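Local coordinates for ABC transporter, permease protein, putative (Porphyromonas gingivalis, PDB 2P0S) that probably serves as a permease subunit in ABC-type transport across the cell membrane, seen here as one domain of the longer chain, at the interface of chains A and B. Residues are numbered along the deposited sequence; one frame, centred on the assembly and turned at random. Chains: chain A/B, ABC transporter, permease protein, putative.

Contact 1: the interface of chains A and B. Residues chain A 120-122; chain B 72, 78, 83, 86-87.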
# COMPACT_ATOMS: atom_id res chain seq x y z
N VAL A 120 -0.71 0.27 -11.19
CA VAL A 120 -1.63 1.14 -11.89
C VAL A 120 -0.82 2.13 -12.70
O VAL A 120 -0.01 2.84 -12.07
CB VAL A 120 -2.51 1.87 -10.91
CG1 VAL A 120 -3.39 2.62 -11.59
CG2 VAL A 120 -3.43 0.76 -10.25
N HIS A 121 -1.10 2.15 -14.01
CA HIS A 121 -0.37 3.09 -14.92
C HIS A 121 -0.79 4.51 -14.58
O HIS A 121 -2.06 4.77 -14.44
CB HIS A 121 -0.75 2.76 -16.33
CG HIS A 121 -0.27 1.39 -16.75
ND1 HIS A 121 -0.98 0.54 -17.60
CD2 HIS A 121 0.73 0.65 -16.27
CE1 HIS A 121 -0.31 -0.60 -17.71
NE2 HIS A 121 0.74 -0.54 -16.93
N THR A 122 0.24 5.40 -14.40
CA THR A 122 -0.02 6.71 -13.91
C THR A 122 0.52 7.64 -14.95
O THR A 122 1.76 7.52 -15.31
CB THR A 122 0.60 6.88 -12.52
OG1 THR A 122 -0.04 5.96 -11.61
CG2 THR A 122 0.37 8.27 -12.00
N ILE B 72 -4.46 6.18 -13.89
CA ILE B 72 -4.53 7.38 -13.04
C ILE B 72 -3.98 8.52 -13.92
O ILE B 72 -3.01 8.31 -14.60
CB ILE B 72 -3.66 7.30 -11.71
CG1 ILE B 72 -4.25 6.27 -10.77
CG2 ILE B 72 -3.62 8.64 -10.91
CD1 ILE B 72 -3.24 5.70 -9.78
N LEU B 78 3.01 12.46 -10.58
CA LEU B 78 2.73 12.23 -9.15
C LEU B 78 3.85 11.39 -8.53
O LEU B 78 4.39 10.58 -9.21
CB LEU B 78 1.49 11.37 -9.06
CG LEU B 78 0.21 12.07 -9.44
CD1 LEU B 78 -0.77 10.93 -9.76
CD2 LEU B 78 -0.28 12.80 -8.24
N SER B 83 0.55 5.92 -6.67
CA SER B 83 0.13 4.71 -7.36
C SER B 83 0.53 3.51 -6.56
O SER B 83 -0.17 2.46 -6.66
CB SER B 83 0.70 4.57 -8.73
OG SER B 83 1.99 5.13 -8.67
N ILE B 86 -2.34 2.99 -4.18
CA ILE B 86 -3.63 2.56 -4.83
C ILE B 86 -3.44 1.14 -5.38
O ILE B 86 -4.35 0.25 -5.35
CB ILE B 86 -3.96 3.55 -5.99
CG1 ILE B 86 -4.43 4.90 -5.36
CG2 ILE B 86 -4.97 2.95 -7.01
CD1 ILE B 86 -4.51 6.06 -6.33
N SER B 87 -2.31 0.92 -6.03
CA SER B 87 -2.06 -0.41 -6.55
C SER B 87 -2.09 -1.49 -5.50
O SER B 87 -2.56 -2.60 -5.81
CB SER B 87 -0.72 -0.47 -7.19
OG SER B 87 -0.63 0.46 -8.34

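Contact 2: the interface of chains A and B. Residues chain A 79-81, 84; chain B 28-30, 85.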
# COMPACT_ATOMS: atom_id res chain seq x y z
N PRO A 79 4.13 9.04 7.68
CA PRO A 79 2.91 9.01 6.87
C PRO A 79 2.13 7.74 7.15
O PRO A 79 2.77 6.73 7.43
CB PRO A 79 3.46 8.75 5.50
CG PRO A 79 4.78 9.38 5.49
CD PRO A 79 5.34 9.07 6.81
N ALA A 80 0.82 7.75 6.98
CA ALA A 80 0.05 6.54 7.32
C ALA A 80 0.44 5.37 6.43
O ALA A 80 0.22 4.25 6.79
CB ALA A 80 -1.46 6.80 7.19
N SER A 81 0.94 5.68 5.24
CA SER A 81 1.45 4.73 4.26
C SER A 81 2.41 3.67 4.81
O SER A 81 2.34 2.53 4.38
CB SER A 81 2.17 5.50 3.14
OG SER A 81 3.55 5.80 3.51
N ASN A 84 0.32 1.37 6.87
CA ASN A 84 -0.55 0.78 5.82
C ASN A 84 0.12 -0.43 5.21
O ASN A 84 -0.34 -1.60 5.39
CB ASN A 84 -0.91 1.80 4.72
CG ASN A 84 -1.90 2.83 5.21
OD1 ASN A 84 -2.15 3.86 4.55
ND2 ASN A 84 -2.50 2.55 6.38
N ASN B 28 -7.25 8.47 4.76
CA ASN B 28 -5.99 8.78 5.61
C ASN B 28 -5.41 10.28 5.68
O ASN B 28 -6.16 11.24 5.42
CB ASN B 28 -4.93 7.59 5.68
CG ASN B 28 -3.83 7.58 4.51
OD1 ASN B 28 -3.43 8.64 3.98
ND2 ASN B 28 -3.30 6.36 4.17
N ASP B 29 -4.16 10.47 6.14
CA ASP B 29 -3.56 11.84 6.33
C ASP B 29 -2.90 12.29 5.07
O ASP B 29 -2.79 13.53 4.80
CB ASP B 29 -2.53 11.92 7.50
CG ASP B 29 -2.00 10.54 7.96
OD1 ASP B 29 -2.87 9.83 8.58
OD2 ASP B 29 -0.77 10.21 7.71
N GLU B 30 -2.43 11.30 4.31
CA GLU B 30 -1.74 11.56 3.10
C GLU B 30 -2.77 11.57 2.02
O GLU B 30 -2.54 12.15 1.02
CB GLU B 30 -0.71 10.49 2.74
CG GLU B 30 -0.13 9.79 3.86
CD GLU B 30 0.20 8.38 3.47
OE1 GLU B 30 1.28 8.18 2.88
OE2 GLU B 30 -0.65 7.47 3.71
N HIS B 85 0.33 3.13 -3.34
CA HIS B 85 -0.77 2.87 -2.33
C HIS B 85 -1.98 2.37 -3.05
O HIS B 85 -2.55 1.38 -2.59
CB HIS B 85 -1.14 4.22 -1.64
CG HIS B 85 -2.21 4.10 -0.57
ND1 HIS B 85 -2.04 3.29 0.53
CD2 HIS B 85 -3.41 4.71 -0.41
CE1 HIS B 85 -3.11 3.37 1.31
NE2 HIS B 85 -3.94 4.26 0.79

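Contact 1: the interface of chains A and B
A:His121 and A:Thr122 of chain A pair in parallel with B:Ile72 of chain B, and A:Val120 just upstream is tied separately to helix 80-100 through B:Ser87. B:Ile72 N, in strand 70-74, donates to the backbone oxygen of A:His121 (N to O 2.8 Å), its N-H meeting the oxygen almost end-on to the carbonyl, and A:Thr122 forms the parallel beta bridge with B:Ile72. A:Val120 N gives an almost straight bond to the hydroxyl of B:Ser87 (N to OG 2.9 Å, 168° at H), a strut to the helix outside the strand pairing. The O-H of B:Ser87 is spent on B:Ser83 O of the preceding turn, and OG acts as acceptor towards A:Val120 N. Followed outward, the A:Val120 side chain has CB 3.5 Å from B:Ser87 OG. Its CG1, anti to the backbone N (chi1 -177°), reaches B:Ile72 CD1 at 3.6 Å, the two side chains crossing at about a right angle. CG2 branches the other way, lying 3.4 Å from B:Ser87 OG and loosely beside B:Ile86 CG2. A:Thr122 runs alongside B:Ile72, pointing the same way, and splits its two branches: OG1 donates to A:Val120 O within its own chain, from above the carbonyl plane, and rests against B:Ser83 CB. The methyl CG2 packs across the B:Leu78 side chain, 3.7 Å from its CD1.

Contact 2: the interface of chains A and B
The N-terminal end of helix 80-100 in chain A, with A:Pro79 just ahead of it, meets an acidic loop of chain B, B:Asn28 to B:Glu30. The carboxylates of this loop lie over the first turn of the helix, where backbone amides have no helical acceptor, much as capping groups do, but here they come from the other chain. A:Ser81 N donates to the carboxylate oxygen B:Glu30 OE2 (N to OE2 2.8 Å). The bond is bent, 118° at H, and the amide meets OE2 from above the carboxylate plane; the carboxylate is modelled too tightly against A:Ser81 CB, so its exact position is doubtful. A:Ala80 N adds a weak hydrogen bond to B:Asp29 OD2 (N to OD2 3.0 Å). The positive end of the helix dipole would probably favour both carboxylates in their charged form. The glutamate chain is bent, and its carboxylate lies beside A:Pro79. The methyl of A:Ala80 fits among the loop's polar groups, its CB 3.6 Å from B:Asn28 ND2 and 3.5 Å from B:Asp29 OD2. B:Asn28 ties the loop together: its side-chain oxygen OD1 accepts from B:Glu30 N (2.9 Å), while its ND2 donates weakly to B:Glu30 OE2. One turn further along, A:Asn84 approaches B:Asn28 from the opposite direction. The two amide planes are 25° apart, and A:Asn84 OD1 lies close to B:Asn28 ND2, but the N-H points elsewhere and no hydrogen bond forms. The same oxygen is 3.4 Å from the imidazole carbon CE1 of B:His85, whose CG, anti to the backbone N (chi1 -179°), carries the ring out to A:Asn84. The site thus sits where the start of chain A's helix 80-100 faces the loop between 3-10 helix 22-25 and strand 32-35 of chain B, with chain B's own helix 80-100 alongside.

The C-alpha centres of contact 1 and contact 2 lie about 15 Å apart on one two-fold interface, so each recurs with the chains exchanged. Helix 80-100 links them: in chain B it supplies B:Ser83, B:Ile86 and B:Ser87 to contact 1 and the adjacent B:His85 to contact 2, while the start of the chain A copy forms the other side of contact 2. Contact 1 extends a sheet edge with the C-terminal strand 122-124 of the partner, whereas contact 2 brings a loop to a helix end. Together they join the copies by strand pairing and a loop docked on a helix start; the full-length transporter may or may not form this dimer.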